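Local coordinates for IroE protein (Escherichia coli, PDB 2GZS), which hydrolyses the trilactone siderophore enterobactin and its C-glucosylated derivatives, preferring the iron-free forms and usually cutting once to leave linear trimers, at residues 10-16 against 29-35; 39-45 against 136-140; 44-48 against 258-262; 168-174 against 197-203; 179-183 against 222-226. The contacts are given in a common frame with arbitrary orientation. Residue numbers count along the deposited sequence, not the author numbering.

Interaction 1: 10-16 against 29-35; sequences FYHFSAT and VWTAVPN
Segments 11-16 and 29-34 belong to the antiparallel beta hairpin of strands 11-19 and 26-34 at one edge of this alpha/beta-hydrolase sheet. Their axes approach to 4.5 Å with 156° between N-to-C directions. His12-Val33, Ser14-Thr31 and Thr16-Val29 are hydrogen-bonded pairs (CA-CA 5.2-5.4 Å); Tyr11-Pro34, Phe13-Ala32 and Ala15-Trp30 are non-hydrogen-bonded (4.3-4.5 Å). Each hydrogen-bonded pair is joined in both directions: His12 N to Val33 O and Val33 N to His12 O are each 2.9 Å, Ser14 N to Thr31 O 3.0 Å, Thr31 N to Ser14 O 2.9 Å, and Thr16 N to Val29 O and Val29 N to Thr16 O both 2.8 Å. At the other end, beyond Tyr11-Pro34, Asn35 N donates to Phe10 O at 2.8 Å.

His12, Tyr11 and Asn35 bury the most surface. With His12 chi1 p, Val33 CB lies 3.8 Å from the His12 ring centroid, over the face, in a CH-pi contact. Tyr11, chi1 m, has CB directed away, but Pro34 CA sits 3.9 Å from its ring centroid, 13° off the normal, and Tyr11 CD2 meets Ala32 CB at 3.6 Å. Its hydroxyl bonds to Pro72 O. Phe13, Ala32, Ala15 and Trp30 share one face; the hydrogen-bonded pairs share the other, where a water donates to Val29 O and bonds Thr31 OG1, 2.9 Å each. Asn35, chi1 m, accepts through OD1 from His12 ND1 at 2.6 Å, N-H...O angle 165°.

Interaction 2: 39-45 against 136-140; sequences PASGYPI and LNIDR
Strand 43-48 is an inner strand of the central alpha/beta-hydrolase sheet, and the short strand 138-139 pairs with its start in a single parallel bridge, Tyr43 with Ile138 (CA-CA 4.7 Å), before the chain turns a corner at Arg140. A type I beta turn, Pro39 to Gly42, leads in, Gly42 N bonding Pro39 O at 2.8 Å. Along 136-140, Asn137 acts first: with chi1 t, its ND2 donates to Ala40 O (3.1 Å), while its backbone O accepts from Tyr43 N (2.8 Å). Gly42 CA lies 3.2 Å from Asn137 O; its phi/psi of 111/165° and the opposing backbone leave no space for a CB. Ile138, chi1 and chi2 both m, sets CG2 3.7 Å from Ile45 CG2. Asp139 N donates to Tyr43 O (2.7 Å), so Tyr43 bonds to the residues flanking Ile138. Asp139 (chi1 t) bonds to Gln141 N through OD1; from OD2, one water 2.7 Å away bridges to Gly42 O, 2.7 Å from that water, and to Ser41 OG at 3.1 Å.

Interaction 3: 44-48 against 258-262; sequences PILYM and ALLDI
Strand 44-48 runs nearly antiparallel to the C-terminal helical segment 258-262, their axes 9.1 Å apart at closest and their N-to-C directions 160° apart. This is helix-on-sheet packing in an alpha/beta-hydrolase fold, with alternate strand residues Pro44, Leu46 and Met48 directing CB toward the helix. Pro44 begins the contact: its CG lies 3.7 Å from Ile262 O and its CB 4.2 Å from Ile262 CG1. Ile45 points away, so it contributes backbone, its O lying 3.6 Å from Ile262 CD1; the side chain packs on Val73 and Val75 of strand 73-79. Leu46, with chi1 t and chi2 p, is the centrepiece. Its CD2 approaches Leu259 CD2 to 3.6 Å and Ala258 CB to 4.0 Å, and its CB lies 4.2 Å from Ile262 CD1. That reach over one helical turn fits Ala258 and Ile262, which are joined by the bond from Ile262 N to Ala258 O (3.0 Å). Met48, a selenomethionine with chi1 m and chi2 t, ends the row with SE 3.9 Å from Leu259 CD1. All seven touching residues are buried, and the contacts between side chains are exclusively apolar: the helix is held on this strand by shape and exclusion of water, without directional bonds between the two segments.

Interaction 4: 168-174 against 197-203; sequences YYSASPS and KHLAIME
Beside the active site, where the side chains of Ser149 and His247 lie about 5 and 6 Å from that of Ser172, the end of strand 168-171 is tied to strand 198-203. Glu203 (chi1, chi2 m) turns its carboxylate to the 3-10 segment after the strand: OE1 accepts from Ser174 OG (2.7 Å) and OE2 from Ser174 N (3.1 Å). A water 2.7 Å from both Glu203 OE1 and Ser172 OG bridges them. Segments 168-171 and 198-203 form the parallel pair of a beta-alpha-beta crossover through helix 179-187; their axes approach to 4.7 Å, 18° between N-to-C directions, in register from Tyr168-Leu199 to Ala171-Met202. Tyr168 N and O bond to His198 O and Ala200 N (both 2.8 Å); Ser170 N and O bond to Ala200 O and Met202 N (both 2.9 Å). Ser172 N bonds to Met202 O (2.8 Å). Tyr169 CD1 meets Ala200 CB at 3.6 Å, and selenomethionine Met202 places SE 5.4 Å from the Tyr169 ring centroid, an oblique Met-aromatic contact.

Interaction 5: 179-183 against 222-226; sequences YDALL and KIHTT
Helical segments 179-183 and 222-226 run side by side in nearly the same direction, 13° between their N-to-C directions, with axes 12.1 Å apart at closest. At that spacing the backbones stay well separated, the nearest CA pair being Leu183-Thr226 at 7.5 Å, and long side chains span the gap. Both segments are regular alpha helix: Leu183 N bonds to Tyr179 O at 2.8 Å, and Thr226 N to Lys222 O at 2.9 Å.

The charged link is a salt bridge in which Lys222 NZ donates to Asp180 OD1 at 2.8 Å. Asp180 has chi1 m; its CB points sideways, and the carboxylate bends across to an extended lysine with chi1 m and chi2 t.

Van der Waals contacts fill the space beside it. Tyr179, with chi1 t, brings CE2 to 4.1 Å from Lys222 CD and OH to 3.8 Å from Ile223 CG1. Leu183, in the m,t rotamer, sets CD1 4.2 Å from Lys222 CB and CD2 3.7 Å from Thr226 OG1. That hydroxyl donates back within its own helix to Lys222 O at 2.8 Å, so its proton is already engaged where the oxygen packs against Leu183 CD2.

The contact joins neighbouring helices 179-187 and 219-232 of the alpha/beta fold. Leu182, on another side of its helix, packs against Leu153, Leu156 and Leu160 of helix 150-161, while Tyr179 rests on Pro173 and Ser174 just past strand 167-171.

Interactions 1 to 4 all reach the same eight-stranded sheet, with interactions 1 and 4 on opposite sides of the chain's centre, their centres 25 Å apart. Interactions 1 and 2 meet where Val33 CG1 packs 4.1 Å from Tyr43 CE2. Interactions 2 and 3 share Pro44 and Ile45 of strand 43-48. Interaction 3 touches interaction 4 through a probable hydrogen bond between Asp261 OD2 and Tyr169 OH (2.7 Å), while Glu203 CG lies 3.8 Å from Ile223 CD1 where interactions 4 and 5 join. The bound diisopropyl phosphonate is about 7 Å from the Ser172 side chain and about 8 Å from that of Tyr179; interactions 1, 2 and 3 lie away from the site.

Interaction 1: 10-16 against 29-35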
# COMPACT_ATOMS: atom_id res chain seq x y z
N PHE A 10 -12.37 7.29 -17.77
CA PHE A 10 -10.95 7.46 -17.68
C PHE A 10 -10.15 6.14 -17.57
O PHE A 10 -8.98 6.11 -17.87
CB PHE A 10 -10.68 8.31 -16.41
CG PHE A 10 -11.11 9.79 -16.60
CD1 PHE A 10 -10.38 10.60 -17.42
CD2 PHE A 10 -12.25 10.21 -15.93
CE1 PHE A 10 -10.79 11.94 -17.57
CE2 PHE A 10 -12.68 11.53 -16.07
CZ PHE A 10 -11.95 12.32 -16.92
N TYR A 11 -10.84 5.10 -17.13
CA TYR A 11 -10.21 3.83 -16.72
C TYR A 11 -11.17 2.68 -16.97
O TYR A 11 -12.38 2.83 -16.94
CB TYR A 11 -9.94 3.82 -15.20
CG TYR A 11 -8.66 4.34 -14.67
CD1 TYR A 11 -8.38 5.71 -14.61
CD2 TYR A 11 -7.64 3.48 -14.22
CE1 TYR A 11 -7.20 6.28 -14.15
CE2 TYR A 11 -6.46 4.04 -13.75
CZ TYR A 11 -6.22 5.41 -13.69
OH TYR A 11 -5.04 5.94 -13.22
N HIS A 12 -10.64 1.48 -17.22
CA HIS A 12 -11.46 0.28 -17.32
C HIS A 12 -11.01 -0.71 -16.23
O HIS A 12 -9.87 -0.71 -15.84
CB HIS A 12 -11.34 -0.43 -18.67
CG HIS A 12 -10.03 -0.75 -19.27
ND1 HIS A 12 -9.19 0.18 -19.81
CD2 HIS A 12 -9.38 -1.94 -19.43
CE1 HIS A 12 -8.08 -0.36 -20.30
NE2 HIS A 12 -8.20 -1.65 -20.06
N PHE A 13 -11.93 -1.54 -15.84
CA PHE A 13 -11.68 -2.36 -14.64
C PHE A 13 -11.92 -3.82 -14.90
O PHE A 13 -12.78 -4.20 -15.67
CB PHE A 13 -12.71 -1.95 -13.59
CG PHE A 13 -12.60 -0.52 -13.16
CD1 PHE A 13 -11.89 -0.19 -12.04
CD2 PHE A 13 -13.24 0.47 -13.94
CE1 PHE A 13 -11.81 1.15 -11.68
CE2 PHE A 13 -13.15 1.80 -13.55
CZ PHE A 13 -12.43 2.13 -12.43
N SER A 14 -11.16 -4.65 -14.17
CA SER A 14 -11.53 -6.06 -14.14
C SER A 14 -11.36 -6.57 -12.72
O SER A 14 -10.72 -5.86 -11.91
CB SER A 14 -10.72 -6.83 -15.19
OG SER A 14 -9.36 -6.62 -14.99
N ALA A 15 -11.95 -7.70 -12.36
CA ALA A 15 -11.81 -8.20 -10.98
C ALA A 15 -11.36 -9.66 -11.05
O ALA A 15 -11.77 -10.37 -11.97
CB ALA A 15 -13.07 -8.08 -10.15
N THR A 16 -10.48 -10.11 -10.16
CA THR A 16 -10.01 -11.49 -10.12
C THR A 16 -10.06 -11.94 -8.65
O THR A 16 -10.18 -11.15 -7.72
CB THR A 16 -8.60 -11.69 -10.63
OG1 THR A 16 -7.60 -10.99 -9.90
CG2 THR A 16 -8.51 -11.00 -12.01
N VAL A 29 -9.64 -8.90 -6.16
CA VAL A 29 -8.60 -7.97 -6.58
C VAL A 29 -9.13 -7.23 -7.82
O VAL A 29 -9.49 -7.88 -8.82
CB VAL A 29 -7.28 -8.68 -6.90
CG1 VAL A 29 -6.23 -7.69 -7.43
CG2 VAL A 29 -6.85 -9.42 -5.62
N TRP A 30 -9.18 -5.91 -7.70
CA TRP A 30 -9.62 -5.10 -8.84
C TRP A 30 -8.39 -4.48 -9.48
O TRP A 30 -7.48 -3.93 -8.83
CB TRP A 30 -10.56 -3.97 -8.44
CG TRP A 30 -11.88 -4.39 -7.92
CD1 TRP A 30 -13.02 -4.49 -8.68
CD2 TRP A 30 -12.26 -4.74 -6.58
NE1 TRP A 30 -14.07 -4.89 -7.88
CE2 TRP A 30 -13.61 -5.05 -6.59
CE3 TRP A 30 -11.50 -4.82 -5.38
CZ2 TRP A 30 -14.29 -5.43 -5.44
CZ3 TRP A 30 -12.19 -5.21 -4.23
CH2 TRP A 30 -13.55 -5.52 -4.27
N THR A 31 -8.33 -4.56 -10.81
CA THR A 31 -7.30 -3.90 -11.58
C THR A 31 -7.92 -2.78 -12.41
O THR A 31 -8.83 -3.07 -13.22
CB THR A 31 -6.52 -4.89 -12.47
OG1 THR A 31 -5.95 -5.91 -11.63
CG2 THR A 31 -5.33 -4.22 -13.13
N ALA A 32 -7.52 -1.54 -12.23
CA ALA A 32 -7.99 -0.38 -12.93
C ALA A 32 -6.89 0.05 -13.88
O ALA A 32 -5.81 0.43 -13.46
CB ALA A 32 -8.40 0.77 -11.99
N VAL A 33 -7.16 -0.00 -15.21
CA VAL A 33 -6.16 0.33 -16.23
C VAL A 33 -6.57 1.65 -16.89
O VAL A 33 -7.75 1.75 -17.26
CB VAL A 33 -6.07 -0.76 -17.31
CG1 VAL A 33 -5.08 -0.39 -18.37
CG2 VAL A 33 -5.67 -2.14 -16.72
N PRO A 34 -5.68 2.60 -17.03
CA PRO A 34 -6.06 3.87 -17.68
C PRO A 34 -6.53 3.63 -19.13
O PRO A 34 -6.05 2.73 -19.80
CB PRO A 34 -4.77 4.66 -17.67
CG PRO A 34 -3.96 4.06 -16.52
CD PRO A 34 -4.26 2.59 -16.61
N ASN A 35 -7.49 4.46 -19.53
CA ASN A 35 -7.92 4.41 -20.94
C ASN A 35 -7.07 5.31 -21.79
O ASN A 35 -7.24 5.28 -23.01
CB ASN A 35 -9.38 4.84 -21.01
CG ASN A 35 -10.31 3.76 -20.56
OD1 ASN A 35 -9.86 2.63 -20.25
ND2 ASN A 35 -11.62 3.98 -20.54
O HOH W 1 -8.02 -7.88 -11.29
O HOH W 2 -8.74 -4.05 -16.16

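Interaction 2: 39-45 against 136-140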
# COMPACT_ATOMS: atom_id res chain seq x y z
N PRO A 39 2.80 5.53 -21.25
CA PRO A 39 4.09 6.01 -21.80
C PRO A 39 4.84 4.83 -22.39
O PRO A 39 4.57 3.68 -22.07
CB PRO A 39 4.81 6.54 -20.58
CG PRO A 39 3.85 6.57 -19.46
CD PRO A 39 2.65 5.76 -19.81
N ALA A 40 5.86 5.08 -23.27
CA ALA A 40 6.52 3.91 -23.84
C ALA A 40 7.16 2.99 -22.82
O ALA A 40 7.27 1.77 -22.88
CB ALA A 40 7.61 4.41 -24.80
N SER A 41 7.61 3.61 -21.70
CA SER A 41 8.25 2.75 -20.69
C SER A 41 7.19 2.06 -19.79
O SER A 41 7.58 1.23 -18.97
CB SER A 41 9.25 3.59 -19.87
OG SER A 41 8.65 4.88 -19.66
N GLY A 42 5.92 2.38 -19.98
CA GLY A 42 4.88 1.61 -19.27
C GLY A 42 4.18 2.46 -18.20
O GLY A 42 4.63 3.52 -17.82
N TYR A 43 3.03 1.91 -17.77
CA TYR A 43 2.31 2.57 -16.69
C TYR A 43 3.01 2.36 -15.32
O TYR A 43 3.51 1.25 -15.14
CB TYR A 43 0.92 2.01 -16.57
CG TYR A 43 -0.09 2.16 -17.71
CD1 TYR A 43 -0.59 3.41 -18.01
CD2 TYR A 43 -0.48 0.97 -18.33
CE1 TYR A 43 -1.53 3.52 -19.06
CE2 TYR A 43 -1.42 1.07 -19.36
CZ TYR A 43 -1.87 2.32 -19.65
OH TYR A 43 -2.82 2.33 -20.68
N PRO A 44 3.02 3.40 -14.51
CA PRO A 44 3.35 3.14 -13.07
C PRO A 44 2.23 2.27 -12.55
O PRO A 44 1.13 2.23 -13.10
CB PRO A 44 3.25 4.50 -12.44
CG PRO A 44 3.22 5.51 -13.53
CD PRO A 44 2.69 4.79 -14.72
N ILE A 45 2.47 1.58 -11.38
CA ILE A 45 1.38 0.75 -10.89
C ILE A 45 1.40 0.80 -9.35
O ILE A 45 2.51 0.73 -8.81
CB ILE A 45 1.49 -0.71 -11.40
CG1 ILE A 45 0.30 -1.59 -10.98
CG2 ILE A 45 2.85 -1.36 -11.03
CD1 ILE A 45 0.28 -2.98 -11.68
N LEU A 136 -0.03 -6.25 -19.64
CA LEU A 136 0.07 -4.79 -19.51
C LEU A 136 1.52 -4.33 -19.64
O LEU A 136 2.49 -4.98 -19.25
CB LEU A 136 -0.45 -4.31 -18.14
CG LEU A 136 -1.93 -4.56 -17.86
CD1 LEU A 136 -2.27 -4.16 -16.43
CD2 LEU A 136 -2.79 -3.83 -18.87
N ASN A 137 1.68 -3.14 -20.23
CA ASN A 137 2.99 -2.52 -20.24
C ASN A 137 3.17 -1.74 -18.91
O ASN A 137 2.63 -0.64 -18.83
CB ASN A 137 3.21 -1.56 -21.41
CG ASN A 137 4.61 -1.03 -21.50
OD1 ASN A 137 5.60 -1.54 -20.94
ND2 ASN A 137 4.76 0.06 -22.25
N ILE A 138 3.91 -2.38 -18.03
CA ILE A 138 4.11 -1.82 -16.68
C ILE A 138 5.54 -1.34 -16.54
O ILE A 138 6.45 -2.07 -16.94
CB ILE A 138 3.83 -2.91 -15.63
CG1 ILE A 138 2.39 -3.40 -15.65
CG2 ILE A 138 4.25 -2.35 -14.26
CD1 ILE A 138 1.39 -2.28 -15.45
N ASP A 139 5.71 -0.13 -16.02
CA ASP A 139 7.03 0.38 -15.72
C ASP A 139 7.48 -0.19 -14.36
O ASP A 139 7.01 0.34 -13.32
CB ASP A 139 7.06 1.89 -15.64
CG ASP A 139 8.48 2.41 -15.50
OD1 ASP A 139 9.40 1.66 -15.13
OD2 ASP A 139 8.69 3.60 -15.78
N ARG A 140 8.31 -1.18 -14.45
CA ARG A 140 8.57 -1.90 -13.19
C ARG A 140 9.31 -1.04 -12.20
O ARG A 140 9.22 -1.21 -10.98
CB ARG A 140 9.27 -3.25 -13.42
CG ARG A 140 8.30 -4.26 -14.00
CD ARG A 140 9.06 -5.47 -14.53
NE ARG A 140 8.17 -6.56 -14.94
CZ ARG A 140 8.63 -7.75 -15.34
NH1 ARG A 140 9.95 -7.95 -15.40
NH2 ARG A 140 7.78 -8.72 -15.69
O HOH W 3 6.83 5.00 -17.14
O HOH W 4 9.93 0.28 -18.17
O HOH W 5 8.52 -1.47 -19.19

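Interaction 3: 44-48 against 258-262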
# COMPACT_ATOMS: atom_id res chain seq x y z
N PRO A 44 3.02 3.40 -14.51
CA PRO A 44 3.35 3.14 -13.07
C PRO A 44 2.23 2.27 -12.55
O PRO A 44 1.13 2.23 -13.10
CB PRO A 44 3.25 4.50 -12.44
CG PRO A 44 3.22 5.51 -13.53
CD PRO A 44 2.69 4.79 -14.72
N ILE A 45 2.47 1.58 -11.38
CA ILE A 45 1.38 0.75 -10.89
C ILE A 45 1.40 0.80 -9.35
O ILE A 45 2.51 0.73 -8.81
CB ILE A 45 1.49 -0.71 -11.40
CG1 ILE A 45 0.30 -1.59 -10.98
CG2 ILE A 45 2.85 -1.36 -11.03
CD1 ILE A 45 0.28 -2.98 -11.68
N LEU A 46 0.21 0.94 -8.75
CA LEU A 46 0.19 1.06 -7.29
C LEU A 46 -0.73 -0.05 -6.76
O LEU A 46 -1.90 -0.09 -7.14
CB LEU A 46 -0.29 2.45 -6.92
CG LEU A 46 -0.23 2.71 -5.38
CD1 LEU A 46 1.13 2.58 -4.75
CD2 LEU A 46 -0.82 4.10 -5.11
N TYR A 47 -0.18 -0.92 -5.92
CA TYR A 47 -0.88 -1.98 -5.24
C TYR A 47 -1.40 -1.45 -3.89
O TYR A 47 -0.54 -0.83 -3.20
CB TYR A 47 0.07 -3.17 -5.02
CG TYR A 47 0.34 -3.96 -6.31
CD1 TYR A 47 -0.37 -5.13 -6.56
CD2 TYR A 47 1.27 -3.46 -7.19
CE1 TYR A 47 -0.16 -5.87 -7.74
CE2 TYR A 47 1.48 -4.20 -8.35
CZ TYR A 47 0.79 -5.35 -8.59
OH TYR A 47 1.04 -6.06 -9.78
N MSE A 48 -2.66 -1.61 -3.61
CA MSE A 48 -3.27 -0.93 -2.47
C MSE A 48 -4.03 -1.93 -1.60
O MSE A 48 -4.89 -2.67 -2.06
CB MSE A 48 -4.28 0.12 -3.02
CG MSE A 48 -3.46 1.10 -3.93
SE MSE A 48 -4.50 2.67 -4.45
CE MSE A 48 -5.74 1.26 -4.70
N ALA A 258 -1.03 9.18 -2.49
CA ALA A 258 -0.09 8.19 -3.05
C ALA A 258 -0.34 7.99 -4.55
O ALA A 258 0.65 7.95 -5.27
CB ALA A 258 -0.22 6.89 -2.25
N LEU A 259 -1.61 7.86 -4.89
CA LEU A 259 -1.84 7.74 -6.36
C LEU A 259 -1.33 8.97 -7.10
O LEU A 259 -0.72 8.90 -8.16
CB LEU A 259 -3.33 7.52 -6.56
CG LEU A 259 -3.85 6.13 -6.25
CD1 LEU A 259 -5.37 6.06 -6.12
CD2 LEU A 259 -3.39 5.15 -7.37
N LEU A 260 -1.63 10.14 -6.56
CA LEU A 260 -1.21 11.38 -7.26
C LEU A 260 0.29 11.45 -7.37
O LEU A 260 0.90 11.86 -8.39
CB LEU A 260 -1.79 12.60 -6.54
CG LEU A 260 -3.29 12.76 -6.70
CD1 LEU A 260 -3.84 13.67 -5.62
CD2 LEU A 260 -3.67 13.34 -8.07
N ASP A 261 1.00 11.05 -6.28
CA ASP A 261 2.45 11.07 -6.31
C ASP A 261 3.01 10.11 -7.37
O ASP A 261 3.92 10.51 -8.11
CB ASP A 261 2.94 10.75 -4.88
CG ASP A 261 4.43 10.96 -4.73
OD1 ASP A 261 5.04 12.03 -4.97
OD2 ASP A 261 5.14 10.00 -4.39
N ILE A 262 2.47 8.87 -7.41
CA ILE A 262 3.06 7.91 -8.36
C ILE A 262 2.67 8.31 -9.81
O ILE A 262 3.44 7.88 -10.69
CB ILE A 262 2.68 6.46 -7.98
CG1 ILE A 262 3.79 5.47 -8.41
CG2 ILE A 262 1.31 6.07 -8.51
CD1 ILE A 262 3.39 4.07 -7.97

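Interaction 4: 168-174 against 197-203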
# COMPACT_ATOMS: atom_id res chain seq x y z
N TYR A 168 7.21 2.71 -1.49
CA TYR A 168 6.47 2.13 -0.34
C TYR A 168 5.73 3.26 0.39
O TYR A 168 6.48 4.11 0.98
CB TYR A 168 7.47 1.42 0.56
CG TYR A 168 8.08 0.16 -0.07
CD1 TYR A 168 7.66 -1.10 0.23
CD2 TYR A 168 9.12 0.37 -1.00
CE1 TYR A 168 8.22 -2.23 -0.38
CE2 TYR A 168 9.72 -0.75 -1.61
CZ TYR A 168 9.27 -2.00 -1.27
OH TYR A 168 9.86 -3.11 -1.88
N TYR A 169 4.44 3.31 0.40
CA TYR A 169 3.70 4.40 1.03
C TYR A 169 2.97 3.81 2.28
O TYR A 169 2.01 3.06 2.20
CB TYR A 169 2.64 4.89 0.06
CG TYR A 169 3.16 5.55 -1.21
CD1 TYR A 169 3.41 6.92 -1.21
CD2 TYR A 169 3.38 4.79 -2.36
CE1 TYR A 169 3.89 7.57 -2.35
CE2 TYR A 169 3.84 5.44 -3.50
CZ TYR A 169 4.07 6.79 -3.47
OH TYR A 169 4.53 7.36 -4.65
N SER A 170 3.56 4.18 3.41
CA SER A 170 3.12 3.61 4.69
C SER A 170 2.28 4.66 5.43
O SER A 170 2.92 5.64 5.89
CB SER A 170 4.35 3.26 5.55
OG SER A 170 3.86 2.76 6.80
N ALA A 171 1.00 4.43 5.47
CA ALA A 171 0.11 5.45 6.09
C ALA A 171 -0.38 5.02 7.48
O ALA A 171 -0.76 3.88 7.67
CB ALA A 171 -1.05 5.68 5.15
N SER A 172 -0.28 5.99 8.41
CA SER A 172 -0.67 5.78 9.83
C SER A 172 -0.10 4.51 10.50
O SER A 172 -0.89 3.88 11.22
CB SER A 172 -2.19 5.79 9.99
OG SER A 172 -2.66 7.06 9.47
N PRO A 173 1.15 4.16 10.27
CA PRO A 173 1.67 2.96 10.97
C PRO A 173 1.76 3.26 12.49
O PRO A 173 1.78 2.26 13.25
CB PRO A 173 3.04 2.73 10.34
CG PRO A 173 3.47 4.09 9.88
CD PRO A 173 2.22 4.78 9.44
N SER A 174 1.80 4.51 12.86
CA SER A 174 1.90 4.87 14.31
C SER A 174 0.67 4.34 15.03
O SER A 174 0.73 4.29 16.30
CB SER A 174 2.00 6.39 14.51
OG SER A 174 0.78 6.99 14.10
N LYS A 197 14.70 1.60 -2.86
CA LYS A 197 13.37 1.45 -2.27
C LYS A 197 12.96 2.76 -1.59
O LYS A 197 13.44 3.04 -0.49
CB LYS A 197 13.29 0.33 -1.22
CG LYS A 197 13.54 -1.02 -1.86
CD LYS A 197 13.20 -2.21 -0.97
CE LYS A 197 14.35 -3.01 -0.43
NZ LYS A 197 13.91 -4.07 0.54
N HIS A 198 12.12 3.55 -2.28
CA HIS A 198 11.64 4.82 -1.76
C HIS A 198 10.64 4.62 -0.64
O HIS A 198 9.75 3.79 -0.84
CB HIS A 198 10.88 5.57 -2.88
CG HIS A 198 10.11 6.75 -2.43
ND1 HIS A 198 10.73 7.84 -1.81
CD2 HIS A 198 8.79 7.05 -2.55
CE1 HIS A 198 9.80 8.76 -1.54
NE2 HIS A 198 8.63 8.31 -1.97
N LEU A 199 10.81 5.34 0.47
CA LEU A 199 9.87 5.09 1.58
C LEU A 199 9.16 6.40 1.87
O LEU A 199 9.82 7.42 2.09
CB LEU A 199 10.66 4.64 2.81
CG LEU A 199 9.78 4.47 4.05
CD1 LEU A 199 8.72 3.40 3.84
CD2 LEU A 199 10.74 4.17 5.23
N ALA A 200 7.86 6.40 1.87
CA ALA A 200 7.05 7.58 2.15
C ALA A 200 6.22 7.27 3.39
O ALA A 200 5.29 6.46 3.32
CB ALA A 200 6.13 7.93 0.99
N ILE A 201 6.55 7.92 4.52
CA ILE A 201 5.73 7.75 5.72
C ILE A 201 4.68 8.85 5.77
O ILE A 201 5.03 10.02 5.50
CB ILE A 201 6.62 7.80 6.99
CG1 ILE A 201 7.68 6.69 6.94
CG2 ILE A 201 5.77 7.71 8.24
CD1 ILE A 201 8.65 6.74 8.12
N MSE A 202 3.44 8.49 6.03
CA MSE A 202 2.33 9.38 5.90
C MSE A 202 1.60 9.36 7.24
O MSE A 202 1.20 8.29 7.69
CB MSE A 202 1.38 8.95 4.78
CG MSE A 202 2.13 8.60 3.44
SE MSE A 202 1.00 8.06 2.01
CE MSE A 202 0.82 9.77 1.20
N GLU A 203 1.45 10.53 7.87
CA GLU A 203 0.77 10.52 9.16
C GLU A 203 -0.18 11.71 9.22
O GLU A 203 0.03 12.68 8.51
CB GLU A 203 1.77 10.63 10.34
CG GLU A 203 2.60 9.36 10.53
CD GLU A 203 1.89 8.26 11.27
OE1 GLU A 203 0.76 8.45 11.81
OE2 GLU A 203 2.44 7.12 11.38
O HOH W 6 -1.88 8.97 11.26

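Interaction 5: 179-183 against 222-226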
# COMPACT_ATOMS: atom_id res chain seq x y z
N TYR A 179 4.59 -0.58 15.98
CA TYR A 179 5.19 0.51 15.20
C TYR A 179 6.64 0.74 15.55
O TYR A 179 7.52 0.81 14.72
CB TYR A 179 4.39 1.80 15.46
CG TYR A 179 4.89 3.15 15.08
CD1 TYR A 179 5.11 3.38 13.72
CD2 TYR A 179 5.14 4.20 15.97
CE1 TYR A 179 5.57 4.61 13.28
CE2 TYR A 179 5.60 5.44 15.54
CZ TYR A 179 5.81 5.63 14.18
OH TYR A 179 6.25 6.83 13.66
N ASP A 180 6.95 0.93 16.85
CA ASP A 180 8.31 1.23 17.23
C ASP A 180 9.22 0.05 16.93
O ASP A 180 10.38 0.36 16.57
CB ASP A 180 8.43 1.58 18.73
CG ASP A 180 7.74 2.92 19.06
OD1 ASP A 180 8.41 3.95 18.87
OD2 ASP A 180 6.58 2.94 19.52
N ALA A 181 8.69 -1.16 17.11
CA ALA A 181 9.60 -2.31 16.79
C ALA A 181 9.97 -2.34 15.31
O ALA A 181 11.09 -2.64 14.87
CB ALA A 181 8.96 -3.64 17.12
N LEU A 182 8.98 -2.01 14.47
CA LEU A 182 9.24 -1.90 13.02
C LEU A 182 10.12 -0.73 12.69
O LEU A 182 11.03 -0.88 11.84
CB LEU A 182 7.90 -1.69 12.27
CG LEU A 182 7.40 -2.56 11.16
CD1 LEU A 182 8.12 -3.88 11.02
CD2 LEU A 182 5.88 -2.79 11.33
N LEU A 183 9.90 0.44 13.29
CA LEU A 183 10.87 1.52 13.02
C LEU A 183 12.32 1.21 13.40
O LEU A 183 13.27 1.64 12.77
CB LEU A 183 10.52 2.80 13.81
CG LEU A 183 9.47 3.68 13.11
CD1 LEU A 183 9.25 4.97 13.90
CD2 LEU A 183 9.87 3.95 11.67
N LYS A 222 10.10 10.85 16.24
CA LYS A 222 10.50 9.55 15.74
C LYS A 222 10.70 9.58 14.23
O LYS A 222 11.68 9.01 13.71
CB LYS A 222 9.43 8.51 16.12
CG LYS A 222 9.65 8.05 17.56
CD LYS A 222 8.66 6.93 17.86
CE LYS A 222 8.25 6.90 19.32
NZ LYS A 222 6.93 6.21 19.43
N ILE A 223 9.76 10.27 13.56
CA ILE A 223 9.90 10.28 12.10
C ILE A 223 11.05 11.12 11.68
O ILE A 223 11.81 10.76 10.75
CB ILE A 223 8.60 10.84 11.48
CG1 ILE A 223 7.40 9.93 11.72
CG2 ILE A 223 8.81 11.11 10.00
CD1 ILE A 223 6.09 10.60 11.32
N HIS A 224 11.31 12.26 12.34
CA HIS A 224 12.45 13.03 11.86
C HIS A 224 13.75 12.27 12.08
O HIS A 224 14.62 12.32 11.20
CB HIS A 224 12.49 14.44 12.48
CG HIS A 224 11.33 15.22 11.89
ND1 HIS A 224 11.14 15.31 10.53
CD2 HIS A 224 10.30 15.88 12.43
CE1 HIS A 224 10.06 16.01 10.25
NE2 HIS A 224 9.54 16.38 11.40
N THR A 225 13.87 11.58 13.22
CA THR A 225 15.12 10.83 13.36
C THR A 225 15.20 9.74 12.29
O THR A 225 16.28 9.49 11.73
CB THR A 225 15.16 10.14 14.73
OG1 THR A 225 15.25 11.19 15.71
CG2 THR A 225 16.34 9.20 14.90
N THR A 226 14.05 9.11 12.05
CA THR A 226 13.99 8.02 11.08
C THR A 226 14.48 8.52 9.73
O THR A 226 15.35 7.90 9.12
CB THR A 226 12.59 7.43 10.96
OG1 THR A 226 12.27 6.72 12.16
CG2 THR A 226 12.53 6.39 9.83